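Side-chain contacts in regulator of nonsense transcripts 2 (Homo sapiens, PDB 4CEK), which acts in nonsense-mediated mRNA decay, the pathway that clears transcripts with premature stop codons, and is represented here by its second MIF4G domain: residues His248-Ala253 against Thr296-Ala301; Met139-Asn144 against Ala149-Leu154. All blocks are in the same frame, centred on the assembly; numbering follows the deposited sequence.

Contact 1: His248-Ala253 against Thr296-Ala301; sequences HHIEMA and TMVENA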
ATOM      1  N   HIS A 248      -3.999   9.933  16.564  1.00 48.89           N
ATOM      2  CA  HIS A 248      -3.655   8.844  15.637  1.00 47.63           C
ATOM      3  C   HIS A 248      -3.927   9.234  14.191  1.00 39.92           C
ATOM      4  O   HIS A 248      -3.165   8.891  13.314  1.00 35.49           O
ATOM      5  CB  HIS A 248      -4.279   7.501  16.050  1.00 58.82           C
ATOM      6  CG  HIS A 248      -3.431   6.712  17.066  1.00 68.72           C
ATOM      7  ND1 HIS A 248      -3.622   5.392  17.318  1.00 73.73           N
ATOM      8  CD2 HIS A 248      -2.353   7.108  17.879  1.00 67.32           C
ATOM      9  CE1 HIS A 248      -2.734   4.974  18.253  1.00 68.13           C
ATOM     10  NE2 HIS A 248      -1.955   6.018  18.586  1.00 66.58           N
ATOM     11  N   HIS A 249      -4.947  10.030  13.936  1.00 36.04           N
ATOM     12  CA  HIS A 249      -5.268  10.411  12.581  1.00 36.45           C
ATOM     13  C   HIS A 249      -4.279  11.350  11.939  1.00 38.03           C
ATOM     14  O   HIS A 249      -4.141  11.350  10.689  1.00 36.82           O
ATOM     15  CB  HIS A 249      -6.654  11.022  12.501  1.00 37.50           C
ATOM     16  CG  HIS A 249      -7.746  10.079  12.910  1.00 41.45           C
ATOM     17  ND1 HIS A 249      -9.047  10.445  12.950  1.00 47.26           N
ATOM     18  CD2 HIS A 249      -7.692   8.740  13.314  1.00 41.54           C
ATOM     19  CE1 HIS A 249      -9.789   9.400  13.368  1.00 47.48           C
ATOM     20  NE2 HIS A 249      -8.954   8.352  13.586  1.00 46.87           N
ATOM     21  N   ILE A 250      -3.639  12.185  12.765  1.00 36.15           N
ATOM     22  CA  ILE A 250      -2.627  13.144  12.328  1.00 34.72           C
ATOM     23  C   ILE A 250      -1.422  12.340  11.878  1.00 34.06           C
ATOM     24  O   ILE A 250      -0.886  12.632  10.808  1.00 34.17           O
ATOM     25  CB  ILE A 250      -2.192  14.150  13.448  1.00 35.44           C
ATOM     26  CG1 ILE A 250      -3.288  15.182  13.781  1.00 36.14           C
ATOM     27  CG2 ILE A 250      -0.983  14.940  13.017  1.00 33.24           C
ATOM     28  CD1 ILE A 250      -3.116  15.840  15.156  1.00 38.07           C
ATOM     29  N   GLU A 251      -1.006  11.321  12.644  1.00 33.59           N
ATOM     30  CA  GLU A 251       0.168  10.536  12.238  1.00 36.88           C
ATOM     31  C   GLU A 251      -0.074   9.716  10.977  1.00 36.51           C
ATOM     32  O   GLU A 251       0.761   9.700  10.063  1.00 35.45           O
ATOM     33  CB  GLU A 251       0.677   9.618  13.314  1.00 41.78           C
ATOM     34  CG  GLU A 251       0.681  10.206  14.698  1.00 53.32           C
ATOM     35  CD  GLU A 251       1.533   9.405  15.667  1.00 65.20           C
ATOM     36  OE1 GLU A 251       2.634   8.927  15.229  1.00 64.36           O
ATOM     37  OE2 GLU A 251       1.086   9.268  16.851  1.00 68.43           O
ATOM     38  N   MET A 252      -1.210   9.042  10.917  1.00 35.11           N
ATOM     39  CA  MET A 252      -1.598   8.293   9.701  1.00 35.56           C
ATOM     40  C   MET A 252      -1.548   9.220   8.505  1.00 32.60           C
ATOM     41  O   MET A 252      -1.004   8.870   7.469  1.00 33.89           O
ATOM     42  CB  MET A 252      -3.001   7.684   9.848  1.00 36.39           C
ATOM     43  CG  MET A 252      -3.123   6.620  10.953  1.00 37.83           C
ATOM     44  SD  MET A 252      -4.843   6.071  11.179  1.00 44.09           S
ATOM     45  CE  MET A 252      -5.138   5.413   9.542  1.00 34.88           C
ATOM     46  N   ALA A 253      -2.099  10.414   8.666  1.00 30.87           N
ATOM     47  CA  ALA A 253      -2.070  11.442   7.616  1.00 32.33           C
ATOM     48  C   ALA A 253      -0.664  11.793   7.133  1.00 32.20           C
ATOM     49  O   ALA A 253      -0.452  11.970   5.920  1.00 33.99           O
ATOM     50  CB  ALA A 253      -2.725  12.722   8.106  1.00 29.21           C
ATOM     51  N   THR A 296       4.515  20.134  14.882  1.00 32.07           N
ATOM     52  CA  THR A 296       5.773  19.948  14.171  1.00 34.93           C
ATOM     53  C   THR A 296       5.659  18.830  13.101  1.00 35.79           C
ATOM     54  O   THR A 296       6.092  19.015  11.934  1.00 35.20           O
ATOM     55  CB  THR A 296       6.876  19.624  15.216  1.00 33.96           C
ATOM     56  OG1 THR A 296       7.006  20.739  16.124  1.00 33.86           O
ATOM     57  CG2 THR A 296       8.165  19.288  14.560  1.00 31.62           C
ATOM     58  N   MET A 297       5.049  17.698  13.484  1.00 32.46           N
ATOM     59  CA  MET A 297       4.657  16.632  12.507  1.00 34.53           C
ATOM     60  C   MET A 297       3.903  17.150  11.275  1.00 30.61           C
ATOM     61  O   MET A 297       4.332  16.946  10.156  1.00 34.09           O
ATOM     62  CB  MET A 297       3.814  15.556  13.194  1.00 40.85           C
ATOM     63  CG  MET A 297       3.903  14.158  12.578  1.00 45.92           C
ATOM     64  SD  MET A 297       2.875  12.956  13.476  1.00 51.03           S
ATOM     65  CE  MET A 297       3.840  12.729  14.978  1.00 41.94           C
ATOM     66  N   VAL A 298       2.810  17.866  11.464  1.00 29.58           N
ATOM     67  CA  VAL A 298       2.074  18.431  10.342  1.00 29.36           C
ATOM     68  C   VAL A 298       2.964  19.356   9.475  1.00 34.84           C
ATOM     69  O   VAL A 298       2.972  19.250   8.237  1.00 35.78           O
ATOM     70  CB  VAL A 298       0.835  19.224  10.857  1.00 29.77           C
ATOM     71  CG1 VAL A 298       0.138  19.968   9.707  1.00 26.55           C
ATOM     72  CG2 VAL A 298      -0.160  18.297  11.610  1.00 27.43           C
ATOM     73  N   GLU A 299       3.714  20.261  10.115  1.00 33.80           N
ATOM     74  CA  GLU A 299       4.669  21.129   9.390  1.00 33.89           C
ATOM     75  C   GLU A 299       5.640  20.347   8.520  1.00 30.74           C
ATOM     76  O   GLU A 299       5.813  20.646   7.344  1.00 27.25           O
ATOM     77  CB  GLU A 299       5.454  22.007  10.381  1.00 34.11           C
ATOM     78  CG  GLU A 299       4.558  23.068  10.989  1.00 32.04           C
ATOM     79  CD  GLU A 299       5.111  23.729  12.225  1.00 32.34           C
ATOM     80  OE1 GLU A 299       6.159  23.339  12.727  1.00 32.84           O
ATOM     81  OE2 GLU A 299       4.477  24.681  12.699  1.00 38.51           O
ATOM     82  N   ASN A 300       6.249  19.328   9.097  1.00 30.90           N
ATOM     83  CA  ASN A 300       7.210  18.530   8.359  1.00 32.45           C
ATOM     84  C   ASN A 300       6.610  17.813   7.130  1.00 34.37           C
ATOM     85  O   ASN A 300       7.197  17.870   6.046  1.00 30.61           O
ATOM     86  CB  ASN A 300       7.919  17.586   9.306  1.00 31.70           C
ATOM     87  CG  ASN A 300       8.887  18.316  10.212  1.00 34.31           C
ATOM     88  OD1 ASN A 300       9.184  19.513   9.991  1.00 31.81           O
ATOM     89  ND2 ASN A 300       9.368  17.626  11.256  1.00 30.09           N
ATOM     90  N   ALA A 301       5.402  17.251   7.275  1.00 32.91           N
ATOM     91  CA  ALA A 301       4.715  16.633   6.140  1.00 31.19           C
ATOM     92  C   ALA A 301       4.378  17.667   5.104  1.00 31.76           C
ATOM     93  O   ALA A 301       4.526  17.410   3.900  1.00 34.18           O
ATOM     94  CB  ALA A 301       3.452  15.889   6.571  1.00 29.68           C
TER
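Met-297 and Val-298 meet Ile-250 and Glu-251 where two helices of the all-helical MIF4G domain run side by side. The short segments 248-253 and 296-301 point the same way, 20° apart, with axes 9.9 Å from each other. Helix 268-287 lies between their parent helices in the sequence. This is the parallel pairing of alternate helices expected in a stack of helical hairpins.

Met-297 gives the larger share of the surface that segment 296-301 buries here. Its CG stands anti to the backbone N (chi1 -152°), which sends the thioether across the gap. The bend at chi3 (-73°) then turns CE toward the Glu-251 carboxylate. Met-297 SD touches the methylene CG of Glu-251 at 3.7 Å. The same SD lies 3.8 Å from Glu-251 CA, close against the backbone of the facing helix. Met-297 CE is 4.0 Å from Glu-251 OE1, an approach without a hydrogen bond. The glutamate thus uses its stem for packing, while its OE2 is hydrogen-bonded to the Tyr-294 hydroxyl. Replacing Glu-251 with an alanine removes the stem beyond CB and would probably leave the Met-297 methyl less covered and the Tyr-294 hydroxyl without this carboxylate partner. Met-297 SD also lies 4.4 Å from Ile-250 CG2, a looser apolar approach.

Val-298 comes next and is buried. Its side chain crosses that of Ile-250 at about a right angle, methyl against methyl. Val-298 CG2 meets Ile-250 CG2 at 3.7 Å. Phe-245 and Leu-290 extend the apolar patch around Ile-250, and Phe-245 also touches Val-298.

One turn after Met-297, Ala-301 packs on Cys-254 of helix 247-266, which Met-297 touches as well. Ala-301 N closes the turn with a hydrogen bond of 3.1 Å to Met-297 O.

Contact 2: Met139-Asn144 against Ala149-Leu154; sequences MDFCMN and ANRKKL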
ATOM      1  N   MET A 139       6.810 -13.057 -13.212  1.00 52.34           N
ATOM      2  CA  MET A 139       6.834 -13.937 -14.395  1.00 52.62           C
ATOM      3  C   MET A 139       6.589 -15.373 -13.960  1.00 51.29           C
ATOM      4  O   MET A 139       5.773 -16.084 -14.549  1.00 47.31           O
ATOM      5  CB  MET A 139       8.139 -13.785 -15.171  1.00 57.48           C
ATOM      6  CG  MET A 139       8.196 -12.511 -16.010  1.00 64.66           C
ATOM      7  SD  MET A 139       9.763 -12.103 -16.851  1.00 78.72           S
ATOM      8  CE  MET A 139      10.869 -11.779 -15.485  1.00 57.69           C
ATOM      9  N   ASP A 140       7.249 -15.773 -12.881  1.00 48.53           N
ATOM     10  CA  ASP A 140       7.099 -17.115 -12.330  1.00 50.04           C
ATOM     11  C   ASP A 140       5.641 -17.418 -11.963  1.00 49.74           C
ATOM     12  O   ASP A 140       5.112 -18.480 -12.289  1.00 50.40           O
ATOM     13  CB  ASP A 140       8.031 -17.274 -11.109  1.00 50.19           C
ATOM     14  CG  ASP A 140       8.030 -18.669 -10.531  1.00 56.44           C
ATOM     15  OD1 ASP A 140       7.573 -19.605 -11.225  1.00 66.20           O
ATOM     16  OD2 ASP A 140       8.505 -18.846  -9.375  1.00 58.13           O
ATOM     17  N   PHE A 141       4.993 -16.487 -11.276  1.00 52.78           N
ATOM     18  CA  PHE A 141       3.609 -16.689 -10.841  1.00 48.25           C
ATOM     19  C   PHE A 141       2.670 -16.740 -12.048  1.00 48.80           C
ATOM     20  O   PHE A 141       1.796 -17.590 -12.149  1.00 47.25           O
ATOM     21  CB  PHE A 141       3.173 -15.559  -9.898  1.00 45.93           C
ATOM     22  CG  PHE A 141       1.840 -15.786  -9.303  1.00 40.09           C
ATOM     23  CD1 PHE A 141       0.714 -15.387  -9.973  1.00 39.20           C
ATOM     24  CD2 PHE A 141       1.705 -16.489  -8.118  1.00 41.02           C
ATOM     25  CE1 PHE A 141      -0.554 -15.646  -9.456  1.00 39.88           C
ATOM     26  CE2 PHE A 141       0.444 -16.758  -7.598  1.00 41.95           C
ATOM     27  CZ  PHE A 141      -0.690 -16.318  -8.272  1.00 38.82           C
ATOM     28  N   CYS A 142       2.872 -15.813 -12.962  1.00 51.79           N
ATOM     29  CA  CYS A 142       2.001 -15.651 -14.113  1.00 62.57           C
ATOM     30  C   CYS A 142       2.035 -16.874 -15.069  1.00 67.69           C
ATOM     31  O   CYS A 142       1.085 -17.122 -15.806  1.00 67.23           O
ATOM     32  CB  CYS A 142       2.399 -14.368 -14.848  1.00 62.52           C
ATOM     33  SG  CYS A 142       1.088 -13.617 -15.809  1.00 82.16           S
ATOM     34  N   MET A 143       3.119 -17.641 -15.022  1.00 69.28           N
ATOM     35  CA  MET A 143       3.357 -18.717 -15.969  1.00 68.95           C
ATOM     36  C   MET A 143       3.191 -20.122 -15.417  1.00 72.04           C
ATOM     37  O   MET A 143       2.947 -21.037 -16.193  1.00 72.91           O
ATOM     38  CB  MET A 143       4.771 -18.604 -16.519  1.00 76.43           C
ATOM     39  CG  MET A 143       4.915 -17.532 -17.581  1.00 79.60           C
ATOM     40  SD  MET A 143       5.808 -18.186 -18.987  1.00 94.70           S
ATOM     41  CE  MET A 143       4.808 -19.610 -19.460  1.00 82.34           C
ATOM     42  N   ASN A 144       3.348 -20.309 -14.104  1.00 66.52           N
ATOM     43  CA  ASN A 144       3.289 -21.649 -13.513  1.00 59.24           C
ATOM     44  C   ASN A 144       2.236 -21.847 -12.434  1.00 61.24           C
ATOM     45  O   ASN A 144       2.015 -22.987 -11.980  1.00 63.82           O
ATOM     46  CB  ASN A 144       4.661 -22.004 -12.941  1.00 59.49           C
ATOM     47  CG  ASN A 144       5.787 -21.611 -13.874  1.00 57.97           C
ATOM     48  OD1 ASN A 144       5.661 -21.732 -15.086  1.00 65.67           O
ATOM     49  ND2 ASN A 144       6.875 -21.114 -13.320  1.00 56.48           N
ATOM     50  N   ALA A 149      -7.747 -20.010  -6.964  1.00 45.52           N
ATOM     51  CA  ALA A 149      -7.341 -20.349  -5.602  1.00 49.74           C
ATOM     52  C   ALA A 149      -5.970 -19.767  -5.225  1.00 50.23           C
ATOM     53  O   ALA A 149      -5.713 -19.429  -4.064  1.00 46.41           O
ATOM     54  CB  ALA A 149      -7.320 -21.859  -5.415  1.00 47.06           C
ATOM     55  N   ASN A 150      -5.088 -19.707  -6.211  1.00 49.73           N
ATOM     56  CA  ASN A 150      -3.729 -19.238  -6.009  1.00 51.70           C
ATOM     57  C   ASN A 150      -3.648 -17.710  -5.988  1.00 53.37           C
ATOM     58  O   ASN A 150      -2.780 -17.152  -5.325  1.00 50.94           O
ATOM     59  CB  ASN A 150      -2.779 -19.812  -7.087  1.00 49.10           C
ATOM     60  CG  ASN A 150      -2.336 -21.249  -6.784  1.00 47.19           C
ATOM     61  OD1 ASN A 150      -2.681 -21.814  -5.739  1.00 46.60           O
ATOM     62  ND2 ASN A 150      -1.532 -21.833  -7.687  1.00 44.73           N
ATOM     63  N   ARG A 151      -4.535 -17.046  -6.725  1.00 51.80           N
ATOM     64  CA  ARG A 151      -4.577 -15.604  -6.711  1.00 48.81           C
ATOM     65  C   ARG A 151      -5.071 -15.138  -5.322  1.00 51.37           C
ATOM     66  O   ARG A 151      -4.638 -14.094  -4.822  1.00 52.78           O
ATOM     67  CB  ARG A 151      -5.423 -15.063  -7.866  1.00 43.82           C
ATOM     68  CG  ARG A 151      -4.788 -15.339  -9.215  1.00 45.64           C
ATOM     69  CD  ARG A 151      -5.367 -14.501 -10.359  1.00 45.89           C
ATOM     70  NE  ARG A 151      -6.779 -14.821 -10.596  1.00 52.65           N
ATOM     71  CZ  ARG A 151      -7.238 -15.959 -11.140  1.00 54.03           C
ATOM     72  NH1 ARG A 151      -6.411 -16.938 -11.534  1.00 53.58           N
ATOM     73  NH2 ARG A 151      -8.548 -16.131 -11.270  1.00 54.26           N
ATOM     74  N   LYS A 152      -5.941 -15.921  -4.694  1.00 47.04           N
ATOM     75  CA  LYS A 152      -6.469 -15.569  -3.390  1.00 50.99           C
ATOM     76  C   LYS A 152      -5.396 -15.740  -2.332  1.00 48.12           C
ATOM     77  O   LYS A 152      -5.330 -14.978  -1.372  1.00 47.96           O
ATOM     78  CB  LYS A 152      -7.664 -16.447  -2.998  1.00 59.48           C
ATOM     79  CG  LYS A 152      -9.026 -15.921  -3.409  1.00 68.85           C
ATOM     80  CD  LYS A 152     -10.149 -16.760  -2.770  1.00 78.65           C
ATOM     81  CE  LYS A 152     -10.384 -18.094  -3.496  1.00 82.55           C
ATOM     82  NZ  LYS A 152     -10.642 -19.233  -2.565  1.00 75.80           N
ATOM     83  N   LYS A 153      -4.602 -16.785  -2.467  1.00 44.94           N
ATOM     84  CA  LYS A 153      -3.493 -16.994  -1.555  1.00 43.02           C
ATOM     85  C   LYS A 153      -2.444 -15.898  -1.724  1.00 36.38           C
ATOM     86  O   LYS A 153      -1.893 -15.455  -0.739  1.00 37.34           O
ATOM     87  CB  LYS A 153      -2.879 -18.380  -1.748  1.00 48.38           C
ATOM     88  CG  LYS A 153      -3.416 -19.429  -0.780  1.00 56.38           C
ATOM     89  CD  LYS A 153      -3.130 -20.870  -1.222  1.00 63.13           C
ATOM     90  CE  LYS A 153      -2.404 -21.688  -0.140  1.00 72.59           C
ATOM     91  NZ  LYS A 153      -3.158 -21.940   1.136  1.00 77.95           N
ATOM     92  N   LEU A 154      -2.162 -15.474  -2.949  1.00 30.75           N
ATOM     93  CA  LEU A 154      -1.189 -14.408  -3.176  1.00 35.25           C
ATOM     94  C   LEU A 154      -1.647 -13.139  -2.450  1.00 37.81           C
ATOM     95  O   LEU A 154      -0.953 -12.634  -1.588  1.00 40.59           O
ATOM     96  CB  LEU A 154      -1.031 -14.091  -4.661  1.00 34.82           C
ATOM     97  CG  LEU A 154      -0.084 -12.931  -4.986  1.00 35.43           C
ATOM     98  CD1 LEU A 154       1.247 -13.054  -4.246  1.00 29.52           C
ATOM     99  CD2 LEU A 154       0.102 -12.712  -6.486  1.00 31.50           C
TER
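Phe-141 presents one ring face to Leu-154 and its outer edge to the backbone at Asn-150. The contact belongs to a helical hairpin of the MIF4G domain. Segments 139-144 and 149-154 run nearly antiparallel, at 157°. Their axes are 11.7 Å apart, and the phenyl ring bridges much of that space.

The ring reaches across because Phe-141 CG stands anti to the backbone N (chi1 -173°). Leu-154 places its CD2 methyl over the centre of one face. CD2 lies 4.1 Å from the Phe-141 ring centroid and only 9° off the ring normal. This is a CH-pi contact with the methyl almost straight above the ring.

The outer edge of the ring meets polar backbone. Phe-141 CZ is 3.7 Å from Asn-150 O, which lies near the ring plane. That carbonyl oxygen already accepts the helical hydrogen bond from Leu-154 N at 3.0 Å. Asn-150 CB, 4.2 Å from Phe-141 CZ, lies off the ring plane, on the side away from the leucine methyl. Arg-151 meets the ring edge with its backbone N and its methylene CG, the latter 4.3 Å from Phe-141 CE1. Its guanidinium group is engaged with other partners. NE forms a salt bridge with Asp-185, and NH1 is hydrogen-bonded to Asn-146 in the hairpin turn. The amide of Asn-150 likewise bonds from ND2 to Met-145 O. Both side chains thus tie the turn to helix 148-159.

On the first helix, Asn-144 ND2 donates to Asp-140 OD1 at 2.7 Å. The acceptor is tilted out of the amide plane.

No hydrogen bond joins the two segments. Their cohesion across the gap therefore rests on the aromatic face, the leucine methyl and weak edge contacts, while Asn-150 and Arg-151 direct their polar ends to the turn and to Asp-185.

From the N terminus, contact 2 comes first. It closes a short hairpin: helix 148-159 folds back on helix 131-144 after a turn of three residues. The chain then builds helices 169-179, 185-203, 210-225 and 231-243 before contact 1 opens. Contact 1 closes a longer excursion of 42 residues, which includes helix 268-287, and joins helix 247-266 to helix 292-305. The two contacts follow one another in series; they neither nest nor cross. The centres of contact 1 and contact 2 are about 37 Å apart. They lie on opposite sides of the chain's centre and do not touch. Contact 2 ties neighbouring antiparallel helices, whereas contact 1 ties near-parallel alternate helices close to the C terminus.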